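Local coordinates for platelet inhibitor (PDB 4TPV), which inhibits platelet aggregation and adhesion for the blood-feeding hookworm, possibly by binding platelet integrins, at residues S90-F93 with E94-G97. Numbering follows the deposited sequence.
Sequences SEIF and ELRG
Arg96 turns the edge of its guanidinium to the carbonyl of Phe93, NH1 donating a hydrogen bond of 3.0 Å to Phe93 O with a nearly straight N-H...O angle of 164°. Phe93 O sits in the guanidinium plane. The Arg96 chain reaches it by bending at chi2 (-72°), which also brings NH1 to 2.8 Å from Leu95 O, so one nitrogen serves two backbone carbonyls. Water 2 accepts from Arg96 NH2 and donates to Phe93 O, and donates weakly to Glu94 OE2. The Glu94 chain also bends at chi2, keeping its carboxylate on the water's side. Backbone bonds of the i to i+3 kind, Glu94 N to Glu91 O at 2.8 Å and Leu95 N to Ile92 O at 3.2 Å, define a 3-10 turn following helix 80-89. On the apolar side, Ile92 CG1 meets Leu95 CD1 at 4.1 Å, the two side chains crossing at a slant; Tyr34 and Phe30 of helix 13-34 touch Ile92 and Leu95 respectively. Water 1 donates to Ile92 O and Leu95 O, 2.8 Å from each. The polar network therefore satisfies carbonyls at the turn's end through arginine and water, while the aliphatic pair joins this surface loop to helix 13-34.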
ATOM      1  N   SER A  90       8.396  -6.741   6.137  1.00  9.13           N
ATOM      2  CA  SER A  90       8.947  -7.643   7.155  0.51 10.09           C
ATOM      3  C   SER A  90       7.945  -8.003   8.260  1.00 10.48           C
ATOM      4  O   SER A  90       8.137  -8.990   8.980  1.00 12.88           O
ATOM      5  CB  SER A  90      10.204  -7.032   7.774  0.51 11.42           C
ATOM      6  OG  SER A  90      11.269  -7.018   6.835  0.51 14.97           O
ATOM      7  N   GLU A  91       6.867  -7.241   8.387  1.00  7.66           N
ATOM      8  CA  GLU A  91       5.855  -7.538   9.390  1.00  8.06           C
ATOM      9  C   GLU A  91       5.086  -8.802   9.052  1.00 10.73           C
ATOM     10  O   GLU A  91       4.328  -9.319   9.877  1.00 10.99           O
ATOM     11  CB  GLU A  91       4.885  -6.361   9.540  1.00 10.93           C
ATOM     12  CG  GLU A  91       5.541  -5.132  10.121  1.00  8.41           C
ATOM     13  CD  GLU A  91       4.552  -4.014  10.363  1.00 12.87           C
ATOM     14  OE1 GLU A  91       3.421  -4.115   9.837  1.00 11.59           O
ATOM     15  OE2 GLU A  91       4.900  -3.069  11.108  1.00 15.26           O
ATOM     16  N   ILE A  92       5.256  -9.277   7.822  1.00  9.60           N
ATOM     17  CA  ILE A  92       4.568 -10.488   7.392  1.00  9.94           C
ATOM     18  C   ILE A  92       4.813 -11.647   8.368  1.00  7.90           C
ATOM     19  O   ILE A  92       3.938 -12.490   8.561  1.00  9.41           O
ATOM     20  CB  ILE A  92       4.995 -10.875   5.948  1.00 10.45           C
ATOM     21  CG1 ILE A  92       3.994 -11.849   5.342  1.00 13.32           C
ATOM     22  CG2 ILE A  92       6.452 -11.379   5.902  1.00 13.61           C
ATOM     23  CD1 ILE A  92       4.327 -12.223   3.888  1.00 17.41           C
ATOM     24  N   PHE A  93       5.977 -11.644   9.013  1.00 10.86           N
ATOM     25  CA  PHE A  93       6.293 -12.690   9.991  1.00  8.77           C
ATOM     26  C   PHE A  93       5.448 -12.640  11.254  1.00 11.42           C
ATOM     27  O   PHE A  93       5.426 -13.602  12.025  1.00 14.86           O
ATOM     28  CB  PHE A  93       7.791 -12.624  10.352  1.00 11.05           C
ATOM     29  CG  PHE A  93       8.684 -13.053   9.227  1.00 12.12           C
ATOM     30  CD1 PHE A  93       8.925 -14.408   9.005  1.00 15.59           C
ATOM     31  CD2 PHE A  93       9.248 -12.121   8.373  1.00 15.56           C
ATOM     32  CE1 PHE A  93       9.738 -14.814   7.958  1.00 15.20           C
ATOM     33  CE2 PHE A  93      10.054 -12.519   7.317  1.00 18.93           C
ATOM     34  CZ  PHE A  93      10.302 -13.867   7.111  1.00 17.32           C
ATOM     35  N   GLU A  94       4.738 -11.536  11.471  1.00 12.74           N
ATOM     36  CA  GLU A  94       3.904 -11.410  12.665  1.00 11.14           C
ATOM     37  C   GLU A  94       2.419 -11.617  12.364  1.00 10.31           C
ATOM     38  O   GLU A  94       1.595 -11.651  13.282  1.00 13.57           O
ATOM     39  CB  GLU A  94       4.132 -10.038  13.329  1.00 11.86           C
ATOM     40  CG  GLU A  94       5.566  -9.838  13.819  1.00 16.24           C
ATOM     41  CD  GLU A  94       5.947 -10.774  14.959  1.00 21.33           C
ATOM     42  OE1 GLU A  94       5.065 -11.170  15.755  1.00 20.94           O
ATOM     43  OE2 GLU A  94       7.149 -11.120  15.062  1.00 28.85           O
ATOM     44  N   LEU A  95       2.068 -11.759  11.088  1.00 10.18           N
ATOM     45  CA  LEU A  95       0.699 -12.091  10.723  1.00 10.59           C
ATOM     46  C   LEU A  95       0.335 -13.463  11.269  1.00 13.81           C
ATOM     47  O   LEU A  95       1.198 -14.341  11.385  1.00 13.29           O
ATOM     48  CB  LEU A  95       0.507 -12.069   9.208  1.00  8.42           C
ATOM     49  CG  LEU A  95       0.407 -10.683   8.572  1.00 10.77           C
ATOM     50  CD1 LEU A  95       0.422 -10.802   7.080  1.00  7.83           C
ATOM     51  CD2 LEU A  95      -0.839  -9.982   9.045  1.00 10.82           C
ATOM     52  N   ARG A  96      -0.943 -13.626  11.608  1.00 10.93           N
ATOM     53  CA  ARG A  96      -1.487 -14.902  12.062  1.00 14.32           C
ATOM     54  C   ARG A  96      -2.832 -15.194  11.395  1.00 11.64           C
ATOM     55  O   ARG A  96      -3.893 -15.219  12.045  1.00 14.44           O
ATOM     56  CB  ARG A  96      -1.641 -14.903  13.586  1.00 18.40           C
ATOM     57  CG  ARG A  96      -0.346 -14.659  14.336  1.00 17.06           C
ATOM     58  CD  ARG A  96       0.602 -15.854  14.259  1.00 14.04           C
ATOM     59  NE  ARG A  96       1.792 -15.663  15.093  1.00 23.23           N
ATOM     60  CZ  ARG A  96       2.959 -15.205  14.645  1.00 23.88           C
ATOM     61  NH1 ARG A  96       3.117 -14.885  13.362  1.00 18.56           N
ATOM     62  NH2 ARG A  96       3.984 -15.076  15.480  1.00 26.58           N
ATOM     63  N   GLY A  97      -2.794 -15.341  10.078  1.00 10.31           N
ATOM     64  CA  GLY A  97      -3.976 -15.667   9.322  1.00 12.64           C
ATOM     65  C   GLY A  97      -4.639 -14.429   8.749  1.00  9.89           C
ATOM     66  O   GLY A  97      -4.057 -13.343   8.724  1.00 13.03           O
TER
HETATM   67  O   HOH W   1       3.216 -14.983   9.525  1.00 20.09           O
HETATM   68  O   HOH W   2       6.518 -13.829  14.924  1.00 30.85           O